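Local coordinates for peptidase M16 inactive domain family protein (Pseudomonas fluorescens, PDB 3GWB) that is of uncertain activity but probably related to the zinc-dependent M16 peptidases, whose catalytically inactive domain type it carries, at residues 14-18 against 207-211; 45-49 against 164-169. The contacts are given in a common frame with arbitrary orientation. Numbering follows the deposited sequence.

Contact 1 of 2, residues 14-18 against 207-211; sequences VQTWS and RSDAE
A cation-pi stack joins an edge strand to the first turn of a helix, at the surface of the N-terminal half of the chain. Extended strand 15-18 runs roughly along segment 207-211, the start of helix 207-220; the axes of these short pieces come within 11.0 Å and cross at -33°. The register sets Q15 opposite R207 (CA to CA 8.4 Å) and W17 opposite E211 (8.8 Å). W17, with chi1 p and chi2 near 91°, sends its indole across the gap. The guanidinium of R207 (chi1 t, chi2 p, chi3 t) lies flat on it, centres 3.9 Å apart and planes at 10°, with R207 NE 3.2 Å from W17 CZ3. This is helix-on-sheet packing in an alpha+beta domain of the M16 type: W17 and A210 both touch F27 of strand 24-29. Strand 15-18, one of the two outermost strands of a mixed six-stranded sheet, is antiparallel to 24-29, with backbone hydrogen bonds W17 to V25 and Q15 to F27; helix 207-220 follows strand 197-203 of the same sheet. At the guanidinium edge R207 NH1 donates to Q15 OE1 (3.1 Å, 166°), while R207 NE forms a salt bridge with E211 OE2 (2.7 Å), one helical turn on. A210 CB sits at the indole edge, 3.9 Å from W17 CH2. One water accepts from W17 NE1 (2.7 Å) and donates to E211 O (2.9 Å).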
loop_
_atom_site.group_PDB
_atom_site.type_symbol
_atom_site.label_atom_id
_atom_site.label_comp_id
_atom_site.label_asym_id
_atom_site.label_seq_id
_atom_site.Cartn_x
_atom_site.Cartn_y
_atom_site.Cartn_z
ATOM N N VAL A 14 -12.632 28.560 -7.691
ATOM C CA VAL A 14 -11.963 28.322 -6.426
ATOM C C VAL A 14 -12.217 29.542 -5.549
ATOM O O VAL A 14 -11.998 30.688 -5.971
ATOM C CB VAL A 14 -10.442 28.157 -6.624
ATOM C CG1 VAL A 14 -9.769 27.906 -5.282
ATOM C CG2 VAL A 14 -10.165 27.010 -7.586
ATOM N N GLN A 15 -12.688 29.302 -4.333
ATOM C CA GLN A 15 -12.958 30.400 -3.419
ATOM C C GLN A 15 -11.916 30.379 -2.316
ATOM O O GLN A 15 -11.451 29.313 -1.906
ATOM C CB GLN A 15 -14.355 30.255 -2.826
ATOM C CG GLN A 15 -15.447 30.228 -3.866
ATOM C CD GLN A 15 -16.798 29.946 -3.263
ATOM O OE1 GLN A 15 -17.301 30.720 -2.453
ATOM N NE2 GLN A 15 -17.397 28.823 -3.652
ATOM N N THR A 16 -11.547 31.551 -1.821
ATOM C CA THR A 16 -10.536 31.595 -0.785
ATOM C C THR A 16 -10.781 32.682 0.246
ATOM O O THR A 16 -11.425 33.697 -0.034
ATOM C CB THR A 16 -9.139 31.796 -1.406
ATOM O OG1 THR A 16 -8.132 31.643 -0.394
ATOM C CG2 THR A 16 -9.027 33.182 -2.015
ATOM N N TRP A 17 -10.258 32.452 1.445
ATOM C CA TRP A 17 -10.379 33.388 2.552
ATOM C C TRP A 17 -9.474 32.873 3.656
ATOM O O TRP A 17 -8.858 31.813 3.509
ATOM C CB TRP A 17 -11.839 33.482 3.031
ATOM C CG TRP A 17 -12.430 32.213 3.614
ATOM C CD1 TRP A 17 -12.416 31.824 4.928
ATOM C CD2 TRP A 17 -13.143 31.186 2.905
ATOM N NE1 TRP A 17 -13.083 30.628 5.077
ATOM C CE2 TRP A 17 -13.540 30.218 3.854
ATOM C CE3 TRP A 17 -13.492 30.999 1.560
ATOM C CZ2 TRP A 17 -14.260 29.070 3.496
ATOM C CZ3 TRP A 17 -14.209 29.856 1.209
ATOM C CH2 TRP A 17 -14.588 28.913 2.172
ATOM N N SER A 18 -9.366 33.634 4.741
ATOM C CA SER A 18 -8.542 33.230 5.866
ATOM C C SER A 18 -9.400 33.167 7.118
ATOM O O SER A 18 -10.430 33.835 7.204
ATOM C CB SER A 18 -7.398 34.226 6.073
ATOM O OG SER A 18 -6.506 34.192 4.970
ATOM N N ARG A 207 -20.918 27.549 0.536
ATOM C CA ARG A 207 -19.808 28.388 0.992
ATOM C C ARG A 207 -19.934 28.609 2.508
ATOM O O ARG A 207 -18.936 28.612 3.231
ATOM C CB ARG A 207 -19.834 29.730 0.246
ATOM C CG ARG A 207 -19.043 30.871 0.886
ATOM C CD ARG A 207 -17.537 30.643 0.876
ATOM N NE ARG A 207 -16.817 31.753 1.511
ATOM C CZ ARG A 207 -16.169 32.715 0.857
ATOM N NH1 ARG A 207 -16.129 32.729 -0.468
ATOM N NH2 ARG A 207 -15.548 33.674 1.532
ATOM N N SER A 208 -21.163 28.789 2.986
ATOM C CA SER A 208 -21.404 29.005 4.411
ATOM C C SER A 208 -21.025 27.751 5.192
ATOM O O SER A 208 -20.419 27.838 6.261
ATOM C CB SER A 208 -22.876 29.352 4.655
ATOM O OG SER A 208 -23.246 30.508 3.918
ATOM N N ASP A 209 -21.379 26.583 4.656
ATOM C CA ASP A 209 -21.032 25.318 5.303
ATOM C C ASP A 209 -19.514 25.255 5.437
ATOM O O ASP A 209 -18.980 24.885 6.477
ATOM C CB ASP A 209 -21.459 24.105 4.457
ATOM C CG ASP A 209 -22.962 23.880 4.436
ATOM O OD1 ASP A 209 -23.647 24.243 5.421
ATOM O OD2 ASP A 209 -23.451 23.309 3.430
ATOM N N ALA A 210 -18.831 25.603 4.355
ATOM C CA ALA A 210 -17.375 25.571 4.306
ATOM C C ALA A 210 -16.744 26.548 5.288
ATOM O O ALA A 210 -15.728 26.243 5.921
ATOM C CB ALA A 210 -16.904 25.866 2.890
ATOM N N GLU A 211 -17.339 27.729 5.409
ATOM C CA GLU A 211 -16.815 28.724 6.331
ATOM C C GLU A 211 -16.846 28.191 7.757
ATOM O O GLU A 211 -15.867 28.325 8.491
ATOM C CB GLU A 211 -17.620 30.019 6.229
ATOM C CG GLU A 211 -17.008 31.045 5.285
ATOM C CD GLU A 211 -17.979 32.156 4.926
ATOM O OE1 GLU A 211 -18.897 32.424 5.734
ATOM O OE2 GLU A 211 -17.824 32.765 3.845
HETATM O O HOH W 1 -13.819 30.167 7.661
#

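Contact 2 of 2, residues 45-49 against 164-169; sequences GSSQD and PYAHAS
S46 and S47 each have 62 Å² covered in this loop-to-loop contact, and H167 47 Å². The 3-10 turn 46-48 (Q48 N to G45 O 3.0 Å, D49 N to S46 O 2.8 Å) lies between strand 35-42 and helix 55-62; the corresponding helix of active M16 relatives carries the inverted zinc motif HxxEH, apparently absent here. It faces loop 164-169, between helices 147-160 and 181-191, whose residues 164-166 have helical phi/psi without the regular bonds. CA atoms pair S46 with S169 (5.0 Å) and S47 with P164 (4.7 Å). S46 OG (chi1 p) accepts from S169 OG (3.0 Å), and S46 O takes a weak bond from H167 NE2 (3.1 Å, 128°). A water accepts from S46 OG (2.6 Å) and donates to P164 O (2.7 Å) and H167 O (2.8 Å). S47 CB packs on P164 CB (4.0 Å) and the ring edge at Y165 CE1 (3.8 Å); S47 OG bonds K92 O. Thus S46 binds through polar groups and water, S47 by shape.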
loop_
_atom_site.group_PDB
_atom_site.type_symbol
_atom_site.label_atom_id
_atom_site.label_comp_id
_atom_site.label_asym_id
_atom_site.label_seq_id
_atom_site.Cartn_x
_atom_site.Cartn_y
_atom_site.Cartn_z
ATOM N N GLY A 45 6.982 19.338 7.691
ATOM C CA GLY A 45 7.691 18.190 7.149
ATOM C C GLY A 45 9.043 18.034 7.815
ATOM O O GLY A 45 9.373 18.775 8.735
ATOM N N SER A 46 9.835 17.079 7.338
ATOM C CA SER A 46 11.142 16.814 7.914
ATOM C C SER A 46 12.100 18.001 7.846
ATOM O O SER A 46 13.064 18.076 8.618
ATOM C CB SER A 46 11.772 15.584 7.248
ATOM O OG SER A 46 11.929 15.768 5.853
ATOM N N SER A 47 11.830 18.938 6.944
ATOM C CA SER A 47 12.682 20.115 6.811
ATOM C C SER A 47 12.627 20.962 8.087
ATOM O O SER A 47 13.453 21.852 8.290
ATOM C CB SER A 47 12.257 20.958 5.594
ATOM O OG SER A 47 10.952 21.503 5.745
ATOM N N GLN A 48 11.656 20.671 8.951
ATOM C CA GLN A 48 11.500 21.397 10.207
ATOM C C GLN A 48 12.074 20.595 11.376
ATOM O O GLN A 48 12.008 21.037 12.521
ATOM C CB GLN A 48 10.021 21.690 10.489
ATOM C CG GLN A 48 9.314 22.581 9.468
ATOM C CD GLN A 48 10.002 23.922 9.253
ATOM O OE1 GLN A 48 10.590 24.498 10.172
ATOM N NE2 GLN A 48 9.909 24.437 8.034
ATOM N N ASP A 49 12.635 19.426 11.080
ATOM C CA ASP A 49 13.207 18.552 12.104
ATOM C C ASP A 49 14.228 19.218 13.018
ATOM O O ASP A 49 14.242 18.974 14.224
ATOM C CB ASP A 49 13.875 17.326 11.466
ATOM C CG ASP A 49 12.886 16.233 11.104
ATOM O OD1 ASP A 49 11.713 16.306 11.537
ATOM O OD2 ASP A 49 13.291 15.288 10.391
ATOM N N PRO A 164 18.259 21.245 4.940
ATOM C CA PRO A 164 17.198 20.469 5.597
ATOM C C PRO A 164 16.540 19.361 4.760
ATOM O O PRO A 164 15.921 18.455 5.322
ATOM C CB PRO A 164 16.203 21.549 6.026
ATOM C CG PRO A 164 17.108 22.692 6.361
ATOM C CD PRO A 164 18.079 22.687 5.194
ATOM N N TYR A 165 16.658 19.424 3.432
ATOM C CA TYR A 165 16.072 18.386 2.577
ATOM C C TYR A 165 16.982 17.171 2.445
ATOM O O TYR A 165 16.546 16.113 1.997
ATOM C CB TYR A 165 15.793 18.901 1.159
ATOM C CG TYR A 165 14.673 19.911 1.012
ATOM C CD1 TYR A 165 13.714 20.091 2.009
ATOM C CD2 TYR A 165 14.567 20.672 -0.151
ATOM C CE1 TYR A 165 12.670 21.013 1.842
ATOM C CE2 TYR A 165 13.542 21.584 -0.330
ATOM C CZ TYR A 165 12.596 21.754 0.666
ATOM O OH TYR A 165 11.593 22.670 0.471
ATOM N N ALA A 166 18.246 17.322 2.825
ATOM C CA ALA A 166 19.207 16.235 2.705
ATOM C C ALA A 166 18.896 14.960 3.496
ATOM O O ALA A 166 18.938 13.862 2.944
ATOM C CB ALA A 166 20.593 16.739 3.084
ATOM N N HIS A 167 18.586 15.098 4.783
ATOM C CA HIS A 167 18.335 13.931 5.627
ATOM C C HIS A 167 17.001 13.238 5.382
ATOM O O HIS A 167 16.026 13.859 4.964
ATOM C CB HIS A 167 18.455 14.324 7.102
ATOM C CG HIS A 167 17.316 15.149 7.598
ATOM N ND1 HIS A 167 16.218 14.602 8.232
ATOM C CD2 HIS A 167 17.079 16.483 7.528
ATOM C CE1 HIS A 167 15.362 15.559 8.528
ATOM N NE2 HIS A 167 15.856 16.710 8.112
ATOM N N ALA A 168 16.973 11.935 5.641
ATOM C CA ALA A 168 15.770 11.141 5.450
ATOM C C ALA A 168 14.669 11.619 6.387
ATOM O O ALA A 168 14.918 11.877 7.565
ATOM C CB ALA A 168 16.072 9.673 5.704
ATOM N N SER A 169 13.454 11.717 5.856
ATOM C CA SER A 169 12.295 12.167 6.620
ATOM C C SER A 169 12.006 11.353 7.874
ATOM O O SER A 169 11.572 11.903 8.885
ATOM C CB SER A 169 11.051 12.161 5.732
ATOM O OG SER A 169 11.192 13.082 4.668
HETATM O O HOH W 2 14.414 16.173 5.341
HETATM O O HOH W 3 10.693 13.971 10.253
#

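From the N terminus, strand 15-18 comes first and meets its partner only at 207-211, so contact 1 closes a long loop with 188 residues between its segments. Contact 2 is nested inside it: segment 45-49, after strand 35-42, meets 164-169, with 114 residues intervening. The outer closure joins one edge of the six-stranded sheet to the helix after strand 197-203; the inner one ties the turn beyond strand 35-42 of that sheet to the loop after helix 147-160. The contacts are separate, their centres 32 Å and their nearest atoms about 19 Å apart. The centre of contact 1 lies about 26 Å from the centre of the chain, that of contact 2 about 13 Å.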